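Local coordinates for DNA mismatch repair protein MutS (Thermus aquaticus, PDB 1EWQ) that takes part in DNA mismatch repair, binding mismatched DNA and hydrolysing ATP weakly, at residues A135-G140 and V178-E183; T158-K163 and Y244-F249. One frame throughout, in Å; residues are numbered along the deposited sequence.

Interaction 1. Residues A135-G140 and V178-E183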
loop_
_atom_site.group_PDB
_atom_site.type_symbol
_atom_site.label_atom_id
_atom_site.label_comp_id
_atom_site.label_asym_id
_atom_site.label_seq_id
_atom_site.Cartn_x
_atom_site.Cartn_y
_atom_site.Cartn_z
ATOM N N ALA C 135 -19.840 -8.057 -12.151
ATOM C CA ALA C 135 -20.449 -7.397 -13.291
ATOM C C ALA C 135 -20.081 -8.118 -14.585
ATOM O O ALA C 135 -19.028 -8.755 -14.674
ATOM C CB ALA C 135 -19.993 -5.937 -13.354
ATOM N N ALA C 136 -20.962 -8.023 -15.579
ATOM C CA ALA C 136 -20.735 -8.639 -16.888
ATOM C C ALA C 136 -21.135 -7.656 -17.986
ATOM O O ALA C 136 -22.215 -7.062 -17.934
ATOM C CB ALA C 136 -21.540 -9.928 -17.016
ATOM N N ILE C 137 -20.249 -7.504 -18.969
ATOM C CA ILE C 137 -20.435 -6.608 -20.106
ATOM C C ILE C 137 -20.355 -7.397 -21.422
ATOM O O ILE C 137 -19.419 -8.180 -21.634
ATOM C CB ILE C 137 -19.323 -5.520 -20.138
ATOM C CG1 ILE C 137 -19.450 -4.598 -18.915
ATOM C CG2 ILE C 137 -19.397 -4.731 -21.433
ATOM C CD1 ILE C 137 -18.255 -3.673 -18.711
ATOM N N ALA C 138 -21.329 -7.184 -22.301
ATOM C CA ALA C 138 -21.357 -7.863 -23.593
ATOM C C ALA C 138 -21.963 -6.958 -24.658
ATOM O O ALA C 138 -22.487 -5.889 -24.349
ATOM C CB ALA C 138 -22.157 -9.155 -23.488
ATOM N N THR C 139 -21.886 -7.392 -25.911
ATOM C CA THR C 139 -22.439 -6.626 -27.022
ATOM C C THR C 139 -23.529 -7.426 -27.712
ATOM O O THR C 139 -23.695 -8.611 -27.450
ATOM C CB THR C 139 -21.368 -6.284 -28.062
ATOM O OG1 THR C 139 -20.851 -7.495 -28.626
ATOM C CG2 THR C 139 -20.242 -5.495 -27.424
ATOM N N GLY C 140 -24.273 -6.782 -28.601
ATOM C CA GLY C 140 -25.339 -7.488 -29.286
ATOM C C GLY C 140 -26.608 -6.669 -29.255
ATOM O O GLY C 140 -27.513 -6.933 -28.460
ATOM N N VAL C 178 -15.147 -8.050 -12.860
ATOM C CA VAL C 178 -15.804 -7.869 -14.146
ATOM C C VAL C 178 -15.572 -9.016 -15.142
ATOM O O VAL C 178 -14.456 -9.501 -15.297
ATOM C CB VAL C 178 -15.350 -6.528 -14.788
ATOM C CG1 VAL C 178 -15.933 -6.387 -16.191
ATOM C CG2 VAL C 178 -15.796 -5.356 -13.918
ATOM N N LEU C 179 -16.644 -9.436 -15.807
ATOM C CA LEU C 179 -16.584 -10.492 -16.814
ATOM C C LEU C 179 -16.845 -9.831 -18.173
ATOM O O LEU C 179 -17.926 -9.287 -18.397
ATOM C CB LEU C 179 -17.671 -11.546 -16.575
ATOM C CG LEU C 179 -17.867 -12.142 -15.181
ATOM C CD1 LEU C 179 -19.026 -13.118 -15.230
ATOM C CD2 LEU C 179 -16.599 -12.842 -14.710
ATOM N N LEU C 180 -15.868 -9.874 -19.071
ATOM C CA LEU C 180 -16.033 -9.269 -20.392
ATOM C C LEU C 180 -16.349 -10.321 -21.450
ATOM O O LEU C 180 -15.804 -11.425 -21.423
ATOM C CB LEU C 180 -14.766 -8.499 -20.796
ATOM C CG LEU C 180 -14.316 -7.295 -19.950
ATOM C CD1 LEU C 180 -12.900 -6.890 -20.354
ATOM C CD2 LEU C 180 -15.285 -6.126 -20.127
ATOM N N ALA C 181 -17.244 -9.971 -22.368
ATOM C CA ALA C 181 -17.636 -10.858 -23.458
ATOM C C ALA C 181 -16.397 -11.223 -24.274
ATOM O O ALA C 181 -15.454 -10.440 -24.363
ATOM C CB ALA C 181 -18.655 -10.162 -24.350
ATOM N N PRO C 182 -16.388 -12.418 -24.882
ATOM C CA PRO C 182 -15.247 -12.859 -25.689
ATOM C C PRO C 182 -14.810 -11.794 -26.699
ATOM O O PRO C 182 -13.620 -11.516 -26.845
ATOM C CB PRO C 182 -15.781 -14.117 -26.370
ATOM C CG PRO C 182 -16.767 -14.647 -25.367
ATOM C CD PRO C 182 -17.484 -13.401 -24.943
ATOM N N GLU C 183 -15.783 -11.198 -27.384
ATOM C CA GLU C 183 -15.510 -10.162 -28.381
ATOM C C GLU C 183 -14.734 -8.975 -27.822
ATOM O O GLU C 183 -13.910 -8.386 -28.519
ATOM C CB GLU C 183 -16.816 -9.626 -28.979
ATOM C CG GLU C 183 -17.972 -10.582 -28.910
ATOM C CD GLU C 183 -18.887 -10.313 -27.741
ATOM O OE1 GLU C 183 -19.315 -11.289 -27.104
ATOM O OE2 GLU C 183 -19.199 -9.135 -27.472
#

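Interaction 2. Residues T158-K163 and Y244-F249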
loop_
_atom_site.group_PDB
_atom_site.type_symbol
_atom_site.label_atom_id
_atom_site.label_comp_id
_atom_site.label_asym_id
_atom_site.label_seq_id
_atom_site.Cartn_x
_atom_site.Cartn_y
_atom_site.Cartn_z
ATOM N N THR C 158 -29.060 -3.728 -17.600
ATOM C CA THR C 158 -29.660 -2.808 -18.543
ATOM C C THR C 158 -28.869 -2.797 -19.848
ATOM O O THR C 158 -27.829 -3.441 -19.970
ATOM C CB THR C 158 -29.689 -1.373 -17.955
ATOM O OG1 THR C 158 -30.393 -0.502 -18.848
ATOM C CG2 THR C 158 -28.280 -0.847 -17.769
ATOM N N VAL C 159 -29.378 -2.074 -20.833
ATOM C CA VAL C 159 -28.685 -1.959 -22.097
ATOM C C VAL C 159 -28.425 -0.476 -22.283
ATOM O O VAL C 159 -29.258 0.352 -21.919
ATOM C CB VAL C 159 -29.529 -2.499 -23.275
ATOM C CG1 VAL C 159 -28.821 -2.212 -24.592
ATOM C CG2 VAL C 159 -29.729 -3.997 -23.129
ATOM N N LEU C 160 -27.255 -0.140 -22.809
ATOM C CA LEU C 160 -26.901 1.251 -23.036
ATOM C C LEU C 160 -26.522 1.415 -24.495
ATOM O O LEU C 160 -26.055 0.471 -25.127
ATOM C CB LEU C 160 -25.747 1.654 -22.123
ATOM C CG LEU C 160 -26.148 1.442 -20.665
ATOM C CD1 LEU C 160 -25.381 0.259 -20.098
ATOM C CD2 LEU C 160 -25.894 2.696 -19.867
ATOM N N LYS C 161 -26.731 2.611 -25.031
ATOM C CA LYS C 161 -26.446 2.883 -26.435
ATOM C C LYS C 161 -25.002 3.200 -26.760
ATOM O O LYS C 161 -24.520 2.861 -27.842
ATOM C CB LYS C 161 -27.336 4.021 -26.929
ATOM C CG LYS C 161 -27.913 4.859 -25.805
ATOM C CD LYS C 161 -26.821 5.489 -24.941
ATOM C CE LYS C 161 -27.310 5.584 -23.512
ATOM N NZ LYS C 161 -27.800 4.244 -23.115
ATOM N N SER C 162 -24.300 3.847 -25.838
ATOM C CA SER C 162 -22.910 4.191 -26.091
ATOM C C SER C 162 -21.965 3.537 -25.095
ATOM O O SER C 162 -22.388 2.953 -24.093
ATOM C CB SER C 162 -22.721 5.715 -26.073
ATOM O OG SER C 162 -22.995 6.272 -24.801
ATOM N N LYS C 163 -20.675 3.626 -25.400
ATOM C CA LYS C 163 -19.634 3.062 -24.558
ATOM C C LYS C 163 -19.487 3.969 -23.344
ATOM O O LYS C 163 -19.217 3.512 -22.232
ATOM C CB LYS C 163 -18.331 3.008 -25.349
ATOM C CG LYS C 163 -17.200 2.257 -24.688
ATOM C CD LYS C 163 -16.026 2.144 -25.656
ATOM C CE LYS C 163 -15.629 3.523 -26.182
ATOM N NZ LYS C 163 -14.456 3.467 -27.085
ATOM N N TYR C 244 -33.581 -2.621 -15.706
ATOM C CA TYR C 244 -33.907 -1.230 -15.407
ATOM C C TYR C 244 -33.521 -0.224 -16.487
ATOM O O TYR C 244 -32.955 -0.583 -17.524
ATOM C CB TYR C 244 -33.279 -0.829 -14.060
ATOM C CG TYR C 244 -31.767 -0.758 -14.055
ATOM C CD1 TYR C 244 -31.112 0.456 -14.251
ATOM C CD2 TYR C 244 -30.986 -1.908 -13.864
ATOM C CE1 TYR C 244 -29.722 0.534 -14.259
ATOM C CE2 TYR C 244 -29.589 -1.842 -13.874
ATOM C CZ TYR C 244 -28.973 -0.614 -14.070
ATOM O OH TYR C 244 -27.611 -0.515 -14.068
ATOM N N ASP C 245 -33.850 1.039 -16.235
ATOM C CA ASP C 245 -33.550 2.115 -17.161
ATOM C C ASP C 245 -32.840 3.259 -16.447
ATOM O O ASP C 245 -33.446 3.975 -15.657
ATOM C CB ASP C 245 -34.839 2.631 -17.796
ATOM C CG ASP C 245 -34.596 3.768 -18.770
ATOM O OD1 ASP C 245 -33.416 4.106 -19.045
ATOM O OD2 ASP C 245 -35.598 4.322 -19.265
ATOM N N PRO C 246 -31.538 3.445 -16.724
ATOM C CA PRO C 246 -30.771 4.521 -16.086
ATOM C C PRO C 246 -31.316 5.891 -16.468
ATOM O O PRO C 246 -31.156 6.864 -15.732
ATOM C CB PRO C 246 -29.351 4.279 -16.590
ATOM C CG PRO C 246 -29.575 3.637 -17.936
ATOM C CD PRO C 246 -30.691 2.668 -17.643
ATOM N N GLY C 247 -31.990 5.950 -17.610
ATOM C CA GLY C 247 -32.562 7.205 -18.062
ATOM C C GLY C 247 -33.705 7.658 -17.171
ATOM O O GLY C 247 -34.145 8.802 -17.250
ATOM N N ALA C 248 -34.190 6.763 -16.319
ATOM C CA ALA C 248 -35.293 7.089 -15.428
ATOM C C ALA C 248 -34.815 7.709 -14.114
ATOM O O ALA C 248 -35.619 8.032 -13.248
ATOM C CB ALA C 248 -36.125 5.835 -15.147
ATOM N N PHE C 249 -33.504 7.867 -13.972
ATOM C CA PHE C 249 -32.939 8.451 -12.765
ATOM C C PHE C 249 -31.991 9.588 -13.117
ATOM O O PHE C 249 -31.716 9.848 -14.285
ATOM C CB PHE C 249 -32.167 7.392 -11.966
ATOM C CG PHE C 249 -32.971 6.172 -11.642
ATOM C CD1 PHE C 249 -32.927 5.051 -12.473
ATOM C CD2 PHE C 249 -33.781 6.140 -10.510
ATOM C CE1 PHE C 249 -33.682 3.915 -12.180
ATOM C CE2 PHE C 249 -34.536 5.014 -10.210
ATOM C CZ PHE C 249 -34.487 3.896 -11.047
#

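Interaction 1. Residues A135-G140 and V178-E183
Two neighbouring parallel strands of the mixed sheet in MutS domain II meet here, Ala135 paired with Val178, Ala136 with Leu179 and Ile137 with Leu180. Three backbone bonds join them: Leu179 N gives to Ala135 O at 2.7 Å, Ile137 N to Leu179 O at 3.0 Å, and Ala181 N to Ile137 O. The strand axes are turned 19° from each other. Ile137 and Leu180 run alongside one another off the same face of the sheet; Leu180 CD2 fits against both CB and CD1 of Ile137, 4.1 Å from each. Ala136 and Leu179 occupy the other face, their CB atoms 4.2 Å apart. At Ala181, the N-cap of helix 182-186, the second strand has ended, and Ala181 CB comes to 3.7 Å from Ala138 CB.

Beyond this apolar part the contact turns polar. Thr139 OG1 donates to Glu183 OE2 at 2.6 Å, reaching it from above the carboxylate plane as the two side chains pass each other, running opposite ways. With chi1 at 63°, OG1 sits between the N and the carbonyl carbon of Thr139, and from there it meets OE2. The other carboxylate oxygen, Glu183 OE1, forms a salt bridge with Arg219, whose guanidinium also binds Thr139 O, so one arginine holds both the Thr139 carbonyl and the Glu183 carboxylate. A valine in place of Thr139 would probably leave Glu183 OE2 without its hydroxyl donor and the carboxylate freer to turn about its salt bridge.

Helix 188-197 covers the Ile137 and Leu180 face through Phe190, Leu191 and Phe194, while helix 215-232 packs on Ala136 and Leu179; strands 143-149 and 201-203 continue the sheet beyond the pair.

Interaction 2. Residues T158-K163 and Y244-F249
Thr158 does most of the work against Tyr244, and the tight part of the contact is gathered round its side chain. Its CB stands over the centre of the tyrosine ring, 4.0 Å from the centroid and 9° off the normal, a CH-pi contact made squarely on the face. The methyl CG2 lies farther out over the phenol end, 3.8 Å from Tyr244 CZ and equally near Tyr244 OH. With chi1 at -175°, Thr158 OG1 is anti to its own backbone N and donates to Tyr244 O at 2.9 Å, arriving from above the carbonyl plane. The same hydroxyl oxygen touches Pro246 CD at 3.4 Å, where threonine and proline reach toward each other tip to tip.

In the fold, Thr158 belongs to strand 154-160 of the domain II sheet, next to the short outermost strand 242-243, and Tyr244 comes next in the chain after residues 242-243. Helix 163-173 lies alongside: Tyr244 OH is hydrogen-bonded to Glu169 OE1, and the Glu169 side chain also touches Pro246 and Leu160.

Away from the threonine the packing thins. Leu160 comes no nearer to the loop than CD2 to Pro246 CG, 4.3 Å. On the exposed side, Asp245 turns away from the strand and folds back on its own chain: OD1 accepts from Gly247 N at 2.7 Å, an Asx turn leading into the 3-10 segment 246-248. Lys161, likewise exposed, carries the charge opposite to that of Asp245, but its NZ remains 6.9 Å from Asp245 OD1, too far for a salt bridge.

How the interactions relate
Both contacts belong to the same mixed sheet but lie on different parts of it, their centres about 16 Å apart. Interaction 1 joins two strands within the sheet, and regular backbone pairing does most of the holding, with small and branched apolar groups on each face and a threonine-glutamate bond past the paired residues, at the start of helix 182-186. Interaction 2 lies toward the border strand 242-243, where a strand meets a loop; a single hydroxyl, a ring face and a proline replace the repeated backbone bonds. Each is largely buried, yet interaction 2 buries about half as much surface, 194 against 386 Å², and runs out into exposed residues of its loop.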